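Local atomic coordinates of hypothetical protein EF2904 (Enterococcus faecalis, PDB entry 2AZ4), a protein that binds two zinc ions in a metallo-beta-lactamase fold and may act as an exonuclease on RNA. Residues 162-167 and 197-202; 343-348 and 372-377; 102-107 and 140-145. One frame throughout, in Å; residues are numbered along the deposited sequence.

Contact 1: 162-167 and 197-202; sequences IVPVDH and REETLA. With ZN (zinc ion), chain C.
The imidazole of H167 has water 2 at its edge, in the ring plane, and on that edge NE2 binds a zinc ion at 2.2 Å. The rings of H92 and H94, which share this zinc with D189, meet it at steep angles, while ND1 is hydrogen-bonded to G381 O, which helps fix the ring's rotation and leaves NE2 to the metal. CG of H167 is anti to the backbone N (chi1 -175°), so the ring leads away from helix 197-207. The carboxylate of D166 lies beside R197, OD2 3.5 Å from R197 CA; its OD1 forms a salt bridge with R191 and its OD2 accepts from G194 N. The backbone N of D166 donates to T200 OG1 (3.0 Å, 152° at the hydrogen). Threonine suits this place because a short branched side chain can put its hydroxyl between D166 N and R191 O, accepting from one and donating to the other. Water 1 donates to P164 O and to E199 O, joining two acceptors that cannot bond each other. The extended chain of E199 brings OE2 3.7 Å from P164 CB. D166 and T200 thus form a second shell, tying the backbone beside a zinc ligand to the helix and to R191.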
ATOM      1  N   ILE A 162      -5.521  -3.263  16.046  1.00 18.70           N
ATOM      2  CA  ILE A 162      -4.908  -2.722  14.833  1.00 17.97           C
ATOM      3  C   ILE A 162      -3.615  -1.992  15.188  1.00 16.84           C
ATOM      4  O   ILE A 162      -3.609  -0.965  15.861  1.00 16.90           O
ATOM      5  CB  ILE A 162      -5.907  -1.862  14.013  1.00 17.33           C
ATOM      6  CG1 ILE A 162      -5.289  -1.415  12.691  1.00 18.07           C
ATOM      7  CG2 ILE A 162      -6.439  -0.694  14.837  1.00 19.19           C
ATOM      8  CD1 ILE A 162      -6.338  -1.083  11.611  1.00 19.09           C
ATOM      9  N   VAL A 163      -2.511  -2.528  14.721  1.00 16.46           N
ATOM     10  CA  VAL A 163      -1.221  -2.126  15.254  1.00 15.75           C
ATOM     11  C   VAL A 163      -0.429  -1.532  14.112  1.00 16.00           C
ATOM     12  O   VAL A 163      -0.312  -2.188  13.097  1.00 17.18           O
ATOM     13  CB  VAL A 163      -0.465  -3.385  15.797  1.00 16.22           C
ATOM     14  CG1 VAL A 163       0.940  -3.018  16.282  1.00 13.90           C
ATOM     15  CG2 VAL A 163      -1.274  -4.061  16.951  1.00 14.62           C
ATOM     16  N   PRO A 164       0.154  -0.329  14.291  1.00 15.95           N
ATOM     17  CA  PRO A 164       0.940   0.327  13.239  1.00 16.37           C
ATOM     18  C   PRO A 164       2.216  -0.437  12.943  1.00 17.02           C
ATOM     19  O   PRO A 164       2.880  -0.976  13.860  1.00 17.42           O
ATOM     20  CB  PRO A 164       1.263   1.699  13.834  1.00 15.62           C
ATOM     21  CG  PRO A 164       1.252   1.452  15.341  1.00 15.18           C
ATOM     22  CD  PRO A 164       0.104   0.496  15.517  1.00 15.68           C
ATOM     23  N   VAL A 165       2.548  -0.475  11.667  1.00 16.53           N
ATOM     24  CA  VAL A 165       3.693  -1.187  11.195  1.00 18.20           C
ATOM     25  C   VAL A 165       4.403  -0.308  10.161  1.00 18.64           C
ATOM     26  O   VAL A 165       3.752   0.493   9.501  1.00 18.22           O
ATOM     27  CB  VAL A 165       3.174  -2.533  10.673  1.00 18.44           C
ATOM     28  CG1 VAL A 165       3.248  -2.676   9.171  1.00 19.62           C
ATOM     29  CG2 VAL A 165       3.650  -3.687  11.540  1.00 19.05           C
ATOM     30  N   ASP A 166       5.726  -0.441  10.047  1.00 18.60           N
ATOM     31  CA  ASP A 166       6.531   0.366   9.133  1.00 19.59           C
ATOM     32  C   ASP A 166       6.345  -0.198   7.703  1.00 19.37           C
ATOM     33  O   ASP A 166       6.580  -1.382   7.450  1.00 18.32           O
ATOM     34  CB  ASP A 166       7.988   0.324   9.650  1.00 20.45           C
ATOM     35  CG  ASP A 166       9.045   0.824   8.658  1.00 24.58           C
ATOM     36  OD1 ASP A 166       8.708   1.434   7.612  1.00 28.39           O
ATOM     37  OD2 ASP A 166      10.262   0.566   8.944  1.00 24.80           O
ATOM     38  N   HIS A 167       5.849   0.643   6.800  1.00 18.18           N
ATOM     39  CA  HIS A 167       5.662   0.275   5.380  1.00 17.67           C
ATOM     40  C   HIS A 167       5.726   1.591   4.575  1.00 17.94           C
ATOM     41  O   HIS A 167       5.662   2.672   5.150  1.00 19.14           O
ATOM     42  CB  HIS A 167       4.332  -0.495   5.203  1.00 16.51           C
ATOM     43  CG  HIS A 167       4.096  -1.030   3.816  1.00 14.88           C
ATOM     44  ND1 HIS A 167       5.052  -1.713   3.098  1.00 12.25           N
ATOM     45  CD2 HIS A 167       2.987  -1.013   3.036  1.00 13.20           C
ATOM     46  CE1 HIS A 167       4.560  -2.054   1.918  1.00 10.39           C
ATOM     47  NE2 HIS A 167       3.304  -1.656   1.859  1.00 13.43           N
ATOM     48  N   ARG A 197      11.048   2.255  12.005  1.00 22.05           N
ATOM     49  CA  ARG A 197      11.390   0.840  12.232  1.00 22.68           C
ATOM     50  C   ARG A 197      10.890   0.313  13.600  1.00 22.25           C
ATOM     51  O   ARG A 197      10.516  -0.864  13.751  1.00 21.82           O
ATOM     52  CB  ARG A 197      12.894   0.610  12.004  1.00 22.98           C
ATOM     53  CG  ARG A 197      13.739   0.196  13.197  1.00 24.46           C
ATOM     54  CD  ARG A 197      15.209   0.032  12.795  1.00 24.02           C
ATOM     55  NE  ARG A 197      15.851  -1.062  13.526  1.00 27.47           N
ATOM     56  CZ  ARG A 197      16.197  -2.235  12.983  1.00 28.01           C
ATOM     57  NH1 ARG A 197      16.772  -3.158  13.739  1.00 28.67           N
ATOM     58  NH2 ARG A 197      16.010  -2.482  11.678  1.00 27.72           N
ATOM     59  N   GLU A 198      10.821   1.210  14.576  1.00 22.24           N
ATOM     60  CA  GLU A 198      10.394   0.867  15.925  1.00 21.79           C
ATOM     61  C   GLU A 198       8.920   0.458  15.997  1.00 21.66           C
ATOM     62  O   GLU A 198       8.545  -0.290  16.897  1.00 20.73           O
ATOM     63  CB  GLU A 198      10.665   2.029  16.882  1.00 21.98           C
ATOM     64  CG  GLU A 198      12.142   2.376  17.079  1.00 23.69           C
ATOM     65  CD  GLU A 198      12.840   2.929  15.827  1.00 24.24           C
ATOM     66  OE1 GLU A 198      12.215   3.686  15.022  1.00 22.94           O
ATOM     67  OE2 GLU A 198      14.042   2.611  15.661  1.00 24.40           O
ATOM     68  N   GLU A 199       8.085   0.918  15.061  1.00 21.22           N
ATOM     69  CA  GLU A 199       6.685   0.438  15.043  1.00 22.00           C
ATOM     70  C   GLU A 199       6.619  -1.030  14.672  1.00 20.49           C
ATOM     71  O   GLU A 199       5.808  -1.757  15.229  1.00 21.00           O
ATOM     72  CB  GLU A 199       5.785   1.198  14.071  1.00 21.32           C
ATOM     73  CG  GLU A 199       5.658   2.665  14.274  1.00 24.02           C
ATOM     74  CD  GLU A 199       4.744   3.287  13.213  1.00 25.60           C
ATOM     75  OE1 GLU A 199       4.765   2.832  12.043  1.00 30.45           O
ATOM     76  OE2 GLU A 199       3.990   4.212  13.551  1.00 31.44           O
ATOM     77  N   THR A 200       7.452  -1.456  13.723  1.00 20.29           N
ATOM     78  CA  THR A 200       7.529  -2.874  13.359  1.00 19.79           C
ATOM     79  C   THR A 200       8.068  -3.666  14.570  1.00 20.00           C
ATOM     80  O   THR A 200       7.512  -4.706  14.933  1.00 18.01           O
ATOM     81  CB  THR A 200       8.365  -3.139  12.086  1.00 20.25           C
ATOM     82  OG1 THR A 200       7.698  -2.574  10.943  1.00 21.78           O
ATOM     83  CG2 THR A 200       8.547  -4.659  11.818  1.00 18.81           C
ATOM     84  N   LEU A 201       9.133  -3.159  15.188  1.00 19.19           N
ATOM     85  CA  LEU A 201       9.681  -3.793  16.396  1.00 19.84           C
ATOM     86  C   LEU A 201       8.636  -3.938  17.505  1.00 19.73           C
ATOM     87  O   LEU A 201       8.508  -5.018  18.075  1.00 20.42           O
ATOM     88  CB  LEU A 201      10.893  -3.029  16.928  1.00 19.37           C
ATOM     89  CG  LEU A 201      12.128  -3.092  16.022  1.00 19.88           C
ATOM     90  CD1 LEU A 201      13.295  -2.375  16.720  1.00 21.06           C
ATOM     91  CD2 LEU A 201      12.512  -4.545  15.698  1.00 21.75           C
ATOM     92  N   ALA A 202       7.908  -2.858  17.802  1.00 20.09           N
ATOM     93  CA  ALA A 202       6.837  -2.891  18.794  1.00 20.75           C
ATOM     94  C   ALA A 202       5.746  -3.884  18.412  1.00 20.71           C
ATOM     95  O   ALA A 202       5.144  -4.517  19.289  1.00 21.50           O
ATOM     96  CB  ALA A 202       6.251  -1.507  19.004  1.00 21.38           C
TER
HETATM   97 ZN    ZN C 601       1.840  -2.418   0.362  1.00 23.71          ZN
HETATM   98  O   HOH W   1       3.654  -0.882  16.275  1.00 16.53           O
HETATM   99  O   HOH W   2       3.323  -2.867  -1.191  1.00 18.85           O
HETATM  100  O   HOH W   3       0.856  -3.380  -1.496  1.00 18.61           O

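Contact 2: 343-348 and 372-377; sequences SLYIHS and ITFVRL
S343 opens the pairing: its carbonyl O accepts from T373 N (2.9 Å), while its OG turns back to Q340 O and lies beside the I372 side chain. L344, with CG anti to the backbone N, swings CD1 across to V375 CG2 at 3.7 Å, so a branched aliphatic chain fills the face it shares with T373 and V375. Y345 uses both backbone groups, N to T373 O, nearly straight (174°), and O to V375 N. Its ring runs side by side with F374, whose CD1 meets it at the edge. I346 directs its side chain to the L344 face, where CG2 rests on L377 CB at 3.8 Å. H347 repeats the pattern, N to V375 O at 2.7 Å and O to L377 N; its CB packs on F374 CE1 (3.4 Å), the two rings lying oblique with planes at 39°. At S348 the short hydroxyl, anti to the backbone N, donates to L377 O at 2.9 Å. These are neighbouring parallel strands of a beta-alpha-beta unit, the second at the sheet's border: helix 358-369 covers F374 and I372, helix 237-249 packs on I346 and L377, and strand 256-260 continues the sheet beyond 343-348.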
ATOM      1  N   SER A 343      18.699  18.460 -17.772  1.00 21.08           N
ATOM      2  CA  SER A 343      18.251  18.515 -16.376  1.00 19.92           C
ATOM      3  C   SER A 343      18.308  17.125 -15.692  1.00 20.15           C
ATOM      4  O   SER A 343      18.648  16.108 -16.320  1.00 19.91           O
ATOM      5  CB  SER A 343      16.860  19.149 -16.289  1.00 19.07           C
ATOM      6  OG  SER A 343      15.885  18.285 -16.836  1.00 17.14           O
ATOM      7  N   LEU A 344      17.983  17.099 -14.397  1.00 20.01           N
ATOM      8  CA  LEU A 344      18.054  15.885 -13.594  1.00 19.26           C
ATOM      9  C   LEU A 344      16.658  15.537 -13.114  1.00 18.85           C
ATOM     10  O   LEU A 344      15.953  16.392 -12.612  1.00 19.44           O
ATOM     11  CB  LEU A 344      18.983  16.103 -12.398  1.00 19.37           C
ATOM     12  CG  LEU A 344      19.207  14.956 -11.390  1.00 18.80           C
ATOM     13  CD1 LEU A 344      19.779  13.705 -12.069  1.00 16.66           C
ATOM     14  CD2 LEU A 344      20.109  15.455 -10.217  1.00 18.74           C
ATOM     15  N   TYR A 345      16.257  14.289 -13.303  1.00 18.76           N
ATOM     16  CA  TYR A 345      14.976  13.805 -12.790  1.00 17.92           C
ATOM     17  C   TYR A 345      15.217  12.605 -11.874  1.00 17.66           C
ATOM     18  O   TYR A 345      15.867  11.642 -12.248  1.00 17.57           O
ATOM     19  CB  TYR A 345      14.016  13.444 -13.933  1.00 17.94           C
ATOM     20  CG  TYR A 345      12.805  12.655 -13.461  1.00 16.55           C
ATOM     21  CD1 TYR A 345      11.805  13.266 -12.694  1.00 15.80           C
ATOM     22  CD2 TYR A 345      12.676  11.298 -13.747  1.00 17.50           C
ATOM     23  CE1 TYR A 345      10.695  12.535 -12.243  1.00 14.74           C
ATOM     24  CE2 TYR A 345      11.564  10.569 -13.297  1.00 15.13           C
ATOM     25  CZ  TYR A 345      10.595  11.197 -12.546  1.00 13.79           C
ATOM     26  OH  TYR A 345       9.508  10.485 -12.089  1.00 18.04           O
ATOM     27  N   ILE A 346      14.665  12.676 -10.672  1.00 18.17           N
ATOM     28  CA  ILE A 346      14.860  11.645  -9.666  1.00 17.69           C
ATOM     29  C   ILE A 346      13.565  10.873  -9.521  1.00 17.10           C
ATOM     30  O   ILE A 346      12.547  11.417  -9.104  1.00 16.71           O
ATOM     31  CB  ILE A 346      15.303  12.246  -8.324  1.00 18.27           C
ATOM     32  CG1 ILE A 346      16.644  12.976  -8.503  1.00 17.52           C
ATOM     33  CG2 ILE A 346      15.399  11.149  -7.258  1.00 17.72           C
ATOM     34  CD1 ILE A 346      16.837  14.109  -7.481  1.00 17.87           C
ATOM     35  N   HIS A 347      13.621   9.608  -9.919  1.00 16.86           N
ATOM     36  CA  HIS A 347      12.464   8.734  -9.920  1.00 17.05           C
ATOM     37  C   HIS A 347      12.469   7.924  -8.627  1.00 16.96           C
ATOM     38  O   HIS A 347      13.275   7.011  -8.467  1.00 17.24           O
ATOM     39  CB  HIS A 347      12.539   7.813 -11.139  1.00 16.83           C
ATOM     40  CG  HIS A 347      11.219   7.239 -11.536  1.00 17.16           C
ATOM     41  ND1 HIS A 347      10.983   5.885 -11.597  1.00 21.01           N
ATOM     42  CD2 HIS A 347      10.052   7.840 -11.853  1.00 15.47           C
ATOM     43  CE1 HIS A 347       9.735   5.673 -11.977  1.00 18.17           C
ATOM     44  NE2 HIS A 347       9.146   6.845 -12.129  1.00 20.53           N
ATOM     45  N   SER A 348      11.579   8.265  -7.700  1.00 17.10           N
ATOM     46  CA  SER A 348      11.629   7.688  -6.355  1.00 17.17           C
ATOM     47  C   SER A 348      10.361   6.909  -6.046  1.00 17.32           C
ATOM     48  O   SER A 348       9.445   7.394  -5.348  1.00 17.30           O
ATOM     49  CB  SER A 348      11.860   8.780  -5.312  1.00 17.13           C
ATOM     50  OG  SER A 348      12.138   8.201  -4.056  1.00 19.58           O
ATOM     51  N   ILE A 372      17.838  14.297 -20.533  1.00 29.77           N
ATOM     52  CA  ILE A 372      17.504  14.425 -19.101  1.00 28.43           C
ATOM     53  C   ILE A 372      18.098  13.211 -18.404  1.00 27.56           C
ATOM     54  O   ILE A 372      17.783  12.074 -18.772  1.00 27.86           O
ATOM     55  CB  ILE A 372      15.973  14.515 -18.867  1.00 28.39           C
ATOM     56  CG1 ILE A 372      15.382  15.742 -19.590  1.00 27.79           C
ATOM     57  CG2 ILE A 372      15.627  14.569 -17.363  1.00 28.29           C
ATOM     58  CD1 ILE A 372      13.853  15.757 -19.612  1.00 28.15           C
ATOM     59  N   THR A 373      19.003  13.442 -17.452  1.00 26.57           N
ATOM     60  CA  THR A 373      19.544  12.357 -16.633  1.00 26.18           C
ATOM     61  C   THR A 373      18.461  11.738 -15.725  1.00 25.89           C
ATOM     62  O   THR A 373      17.837  12.435 -14.919  1.00 26.71           O
ATOM     63  CB  THR A 373      20.729  12.816 -15.782  1.00 26.66           C
ATOM     64  OG1 THR A 373      21.752  13.358 -16.634  1.00 27.74           O
ATOM     65  CG2 THR A 373      21.298  11.649 -14.957  1.00 24.93           C
ATOM     66  N   PHE A 374      18.245  10.441 -15.876  1.00 24.50           N
ATOM     67  CA  PHE A 374      17.258   9.711 -15.085  1.00 23.24           C
ATOM     68  C   PHE A 374      17.991   8.996 -13.957  1.00 23.23           C
ATOM     69  O   PHE A 374      18.994   8.296 -14.198  1.00 22.67           O
ATOM     70  CB  PHE A 374      16.564   8.685 -15.965  1.00 22.61           C
ATOM     71  CG  PHE A 374      15.669   7.726 -15.222  1.00 22.19           C
ATOM     72  CD1 PHE A 374      14.319   8.016 -15.039  1.00 20.26           C
ATOM     73  CD2 PHE A 374      16.161   6.523 -14.736  1.00 21.18           C
ATOM     74  CE1 PHE A 374      13.481   7.142 -14.383  1.00 20.69           C
ATOM     75  CE2 PHE A 374      15.305   5.621 -14.068  1.00 20.73           C
ATOM     76  CZ  PHE A 374      13.969   5.945 -13.899  1.00 20.60           C
ATOM     77  N   VAL A 375      17.497   9.182 -12.734  1.00 22.89           N
ATOM     78  CA  VAL A 375      18.081   8.529 -11.574  1.00 23.24           C
ATOM     79  C   VAL A 375      17.011   7.786 -10.823  1.00 23.05           C
ATOM     80  O   VAL A 375      16.034   8.378 -10.380  1.00 22.61           O
ATOM     81  CB  VAL A 375      18.833   9.524 -10.656  1.00 24.00           C
ATOM     82  CG1 VAL A 375      19.331   8.821  -9.390  1.00 23.93           C
ATOM     83  CG2 VAL A 375      20.017  10.110 -11.396  1.00 24.14           C
ATOM     84  N   ARG A 376      17.198   6.477 -10.708  1.00 22.67           N
ATOM     85  CA  ARG A 376      16.339   5.651  -9.906  1.00 23.00           C
ATOM     86  C   ARG A 376      16.774   5.719  -8.439  1.00 23.17           C
ATOM     87  O   ARG A 376      17.880   5.290  -8.070  1.00 23.06           O
ATOM     88  CB  ARG A 376      16.342   4.218 -10.420  1.00 23.38           C
ATOM     89  CG  ARG A 376      15.215   3.381  -9.825  1.00 26.29           C
ATOM     90  CD  ARG A 376      15.143   1.987 -10.421  1.00 29.33           C
ATOM     91  NE  ARG A 376      14.219   1.177  -9.628  1.00 32.34           N
ATOM     92  CZ  ARG A 376      12.907   1.117  -9.843  1.00 33.82           C
ATOM     93  NH1 ARG A 376      12.365   1.802 -10.848  1.00 32.41           N
ATOM     94  NH2 ARG A 376      12.137   0.371  -9.052  1.00 33.96           N
ATOM     95  N   LEU A 377      15.910   6.290  -7.604  1.00 22.28           N
ATOM     96  CA  LEU A 377      16.219   6.386  -6.178  1.00 22.20           C
ATOM     97  C   LEU A 377      15.094   5.689  -5.417  1.00 22.02           C
ATOM     98  O   LEU A 377      14.144   6.329  -4.958  1.00 22.44           O
ATOM     99  CB  LEU A 377      16.416   7.858  -5.751  1.00 22.25           C
ATOM    100  CG  LEU A 377      16.950   8.164  -4.340  1.00 22.73           C
ATOM    101  CD1 LEU A 377      18.438   7.773  -4.195  1.00 24.99           C
ATOM    102  CD2 LEU A 377      16.722   9.641  -4.008  1.00 22.37           C
TER

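Contact 3: 102-107 and 140-145; sequences NYLDPA and FTREMI
The guanidinium of R142 carries this meeting of two loops in the metallo-beta-lactamase fold, one leading into strand 110-113 and the other into strand 145-147. NH2 donates to L104 O at 3.3 Å; the bond is straight at the hydrogen (169°), yet the donor stands well above the carbonyl plane. D105 O lies at the guanidinium edge, 2.7 Å from NH2. V108 O also accepts from NH2, and E143 O from NH1, so the arginine spans backbone oxygens of both loops, whereas its buried NE has no partner. Over one face sits L104 CD2, 3.5 Å from NH2, an aliphatic branch suited to covering a flat cation while carbonyl oxygens approach at the NH2 and NH1 ends. Farther back, the side chain of N102 slides past that of R142 in the opposite direction, its amide nearly coplanar with the guanidinium. The arginine chain reaches its partners by folding: CG takes the crowded position between the backbone N and the carbonyl carbon (chi1 74°), with further bends at chi2 and chi3. L110, on strand 110-113, touches both R142 and L104. The turn that presents D105 O is an Asx turn, in which D105 OD1 accepts from A107 N at 3.1 Å.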
ATOM      1  N   ASN A 102     -15.298  -0.659  -2.540  1.00 16.73           N
ATOM      2  CA  ASN A 102     -16.615  -0.118  -2.910  1.00 16.98           C
ATOM      3  C   ASN A 102     -17.650  -1.205  -3.171  1.00 17.75           C
ATOM      4  O   ASN A 102     -18.856  -0.926  -3.199  1.00 17.16           O
ATOM      5  CB  ASN A 102     -16.552   0.812  -4.112  1.00 16.56           C
ATOM      6  CG  ASN A 102     -15.976   2.177  -3.776  1.00 17.12           C
ATOM      7  OD1 ASN A 102     -15.454   2.881  -4.661  1.00 17.87           O
ATOM      8  ND2 ASN A 102     -16.106   2.583  -2.537  1.00 12.19           N
ATOM      9  N   TYR A 103     -17.181  -2.439  -3.348  1.00 17.58           N
ATOM     10  CA  TYR A 103     -18.104  -3.578  -3.490  1.00 18.97           C
ATOM     11  C   TYR A 103     -18.529  -4.184  -2.150  1.00 18.19           C
ATOM     12  O   TYR A 103     -19.412  -5.053  -2.095  1.00 19.42           O
ATOM     13  CB  TYR A 103     -17.486  -4.664  -4.376  1.00 19.05           C
ATOM     14  CG  TYR A 103     -17.518  -4.366  -5.860  1.00 20.57           C
ATOM     15  CD1 TYR A 103     -18.169  -3.228  -6.375  1.00 22.15           C
ATOM     16  CD2 TYR A 103     -16.893  -5.232  -6.758  1.00 21.75           C
ATOM     17  CE1 TYR A 103     -18.191  -2.976  -7.768  1.00 22.58           C
ATOM     18  CE2 TYR A 103     -16.919  -5.000  -8.124  1.00 21.99           C
ATOM     19  CZ  TYR A 103     -17.558  -3.881  -8.627  1.00 21.28           C
ATOM     20  OH  TYR A 103     -17.553  -3.688 -10.002  1.00 21.46           O
ATOM     21  N   LEU A 104     -17.884  -3.753  -1.077  1.00 17.49           N
ATOM     22  CA  LEU A 104     -18.252  -4.207   0.263  1.00 17.57           C
ATOM     23  C   LEU A 104     -19.619  -3.648   0.660  1.00 17.89           C
ATOM     24  O   LEU A 104     -19.838  -2.445   0.622  1.00 18.02           O
ATOM     25  CB  LEU A 104     -17.193  -3.813   1.300  1.00 16.68           C
ATOM     26  CG  LEU A 104     -17.461  -4.293   2.745  1.00 18.05           C
ATOM     27  CD1 LEU A 104     -17.588  -5.847   2.912  1.00 17.24           C
ATOM     28  CD2 LEU A 104     -16.481  -3.705   3.771  1.00 17.30           C
ATOM     29  N   ASP A 105     -20.534  -4.538   1.023  1.00 18.35           N
ATOM     30  CA  ASP A 105     -21.831  -4.169   1.596  1.00 19.37           C
ATOM     31  C   ASP A 105     -21.741  -2.941   2.541  1.00 19.50           C
ATOM     32  O   ASP A 105     -21.098  -2.998   3.587  1.00 19.06           O
ATOM     33  CB  ASP A 105     -22.384  -5.384   2.345  1.00 19.55           C
ATOM     34  CG  ASP A 105     -23.819  -5.216   2.790  1.00 20.96           C
ATOM     35  OD1 ASP A 105     -24.329  -4.089   2.715  1.00 21.81           O
ATOM     36  OD2 ASP A 105     -24.417  -6.213   3.266  1.00 23.97           O
ATOM     37  N   PRO A 106     -22.395  -1.820   2.165  1.00 19.91           N
ATOM     38  CA  PRO A 106     -22.468  -0.602   2.991  1.00 19.46           C
ATOM     39  C   PRO A 106     -22.802  -0.858   4.458  1.00 19.19           C
ATOM     40  O   PRO A 106     -22.289  -0.151   5.331  1.00 19.11           O
ATOM     41  CB  PRO A 106     -23.597   0.219   2.332  1.00 19.69           C
ATOM     42  CG  PRO A 106     -23.746  -0.345   0.963  1.00 19.59           C
ATOM     43  CD  PRO A 106     -23.102  -1.681   0.877  1.00 19.84           C
ATOM     44  N   ALA A 107     -23.652  -1.849   4.729  1.00 19.00           N
ATOM     45  CA  ALA A 107     -24.019  -2.234   6.106  1.00 19.26           C
ATOM     46  C   ALA A 107     -22.895  -2.918   6.897  1.00 19.41           C
ATOM     47  O   ALA A 107     -22.924  -2.973   8.129  1.00 20.24           O
ATOM     48  CB  ALA A 107     -25.278  -3.108   6.095  1.00 19.37           C
ATOM     49  N   PHE A 140     -16.672   8.420  -5.737  1.00 26.41           N
ATOM     50  CA  PHE A 140     -17.142   8.009  -4.412  1.00 24.73           C
ATOM     51  C   PHE A 140     -16.223   6.955  -3.760  1.00 23.29           C
ATOM     52  O   PHE A 140     -15.820   5.990  -4.408  1.00 22.24           O
ATOM     53  CB  PHE A 140     -18.556   7.463  -4.527  1.00 24.46           C
ATOM     54  CG  PHE A 140     -19.064   6.762  -3.289  1.00 24.56           C
ATOM     55  CD1 PHE A 140     -19.782   7.461  -2.328  1.00 23.93           C
ATOM     56  CD2 PHE A 140     -18.848   5.398  -3.108  1.00 23.50           C
ATOM     57  CE1 PHE A 140     -20.289   6.817  -1.202  1.00 25.35           C
ATOM     58  CE2 PHE A 140     -19.339   4.747  -1.988  1.00 23.81           C
ATOM     59  CZ  PHE A 140     -20.065   5.454  -1.030  1.00 24.81           C
ATOM     60  N   THR A 141     -15.905   7.153  -2.482  1.00 22.42           N
ATOM     61  CA  THR A 141     -15.248   6.119  -1.682  1.00 21.38           C
ATOM     62  C   THR A 141     -16.169   5.792  -0.518  1.00 20.68           C
ATOM     63  O   THR A 141     -16.646   6.697   0.163  1.00 20.73           O
ATOM     64  CB  THR A 141     -13.892   6.564  -1.145  1.00 21.50           C
ATOM     65  OG1 THR A 141     -13.038   6.937  -2.233  1.00 20.53           O
ATOM     66  CG2 THR A 141     -13.238   5.436  -0.373  1.00 21.91           C
ATOM     67  N   ARG A 142     -16.429   4.506  -0.302  1.00 18.54           N
ATOM     68  CA  ARG A 142     -17.323   4.077   0.771  1.00 17.85           C
ATOM     69  C   ARG A 142     -16.789   4.422   2.174  1.00 17.84           C
ATOM     70  O   ARG A 142     -15.596   4.758   2.340  1.00 16.33           O
ATOM     71  CB  ARG A 142     -17.685   2.589   0.617  1.00 18.22           C
ATOM     72  CG  ARG A 142     -16.567   1.585   0.994  1.00 18.54           C
ATOM     73  CD  ARG A 142     -16.668   1.202   2.472  1.00 26.60           C
ATOM     74  NE  ARG A 142     -17.614   0.136   2.620  1.00 23.62           N
ATOM     75  CZ  ARG A 142     -18.217  -0.275   3.722  1.00 21.46           C
ATOM     76  NH1 ARG A 142     -18.040   0.289   4.912  1.00 20.28           N
ATOM     77  NH2 ARG A 142     -19.035  -1.307   3.592  1.00 18.62           N
ATOM     78  N   GLU A 143     -17.684   4.397   3.161  1.00 17.41           N
ATOM     79  CA  GLU A 143     -17.337   4.760   4.542  1.00 18.46           C
ATOM     80  C   GLU A 143     -16.228   3.857   5.107  1.00 17.78           C
ATOM     81  O   GLU A 143     -16.234   2.639   4.864  1.00 17.13           O
ATOM     82  CB  GLU A 143     -18.575   4.662   5.457  1.00 18.73           C
ATOM     83  CG  GLU A 143     -19.721   5.595   5.085  1.00 21.79           C
ATOM     84  CD  GLU A 143     -20.972   5.420   5.954  1.00 21.84           C
ATOM     85  OE1 GLU A 143     -20.980   4.564   6.863  1.00 24.44           O
ATOM     86  OE2 GLU A 143     -21.951   6.162   5.713  1.00 26.46           O
ATOM     87  N   MET A 144     -15.297   4.464   5.849  1.00 16.30           N
ATOM     88  CA  MET A 144     -14.294   3.740   6.637  1.00 14.61           C
ATOM     89  C   MET A 144     -14.336   4.316   8.044  1.00 14.73           C
ATOM     90  O   MET A 144     -14.410   5.533   8.217  1.00 14.61           O
ATOM     91  CB  MET A 144     -12.874   3.935   6.049  1.00 14.51           C
ATOM     92  CG  MET A 144     -12.629   3.126   4.755  1.00 14.67           C
ATOM     93  SD  MET A 144     -11.039   3.410   4.012  1.00  9.62           S
ATOM     94  CE  MET A 144     -11.489   4.593   2.770  1.00 13.52           C
ATOM     95  N   ILE A 145     -14.294   3.444   9.047  1.00 15.76           N
ATOM     96  CA  ILE A 145     -14.122   3.878  10.440  1.00 15.53           C
ATOM     97  C   ILE A 145     -12.630   4.019  10.691  1.00 15.77           C
ATOM     98  O   ILE A 145     -11.915   3.015  10.832  1.00 16.01           O
ATOM     99  CB  ILE A 145     -14.772   2.908  11.419  1.00 14.97           C
ATOM    100  CG1 ILE A 145     -16.287   2.863  11.166  1.00 16.46           C
ATOM    101  CG2 ILE A 145     -14.532   3.345  12.878  1.00 14.63           C
ATOM    102  CD1 ILE A 145     -16.983   1.675  11.840  1.00 17.21           C
TER

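How the contacts relate
Along the chain the order is contact 3, contact 1, contact 2, each closing before the next opens. Contacts 3 and 1 both lie within the beta-lactamase superfamily domain, with centres 26 Å apart and nearest atoms about 7 Å apart. The loops of contact 3 lead into two neighbouring strands of one mixed sheet, 110-113 and 145-147, whereas strand 158-164 of contact 1 belongs to the other mixed sheet and leads into the loop that carries the zinc ligand H167. Contact 2 lies in a separate six-stranded parallel sheet, its centre 30 Å from that of contact 1 and 38 Å from that of contact 3, which lies on the opposite side of the chain's centre. Only contact 1 holds a zinc ligand; the others join parts of the fold remote from the metals.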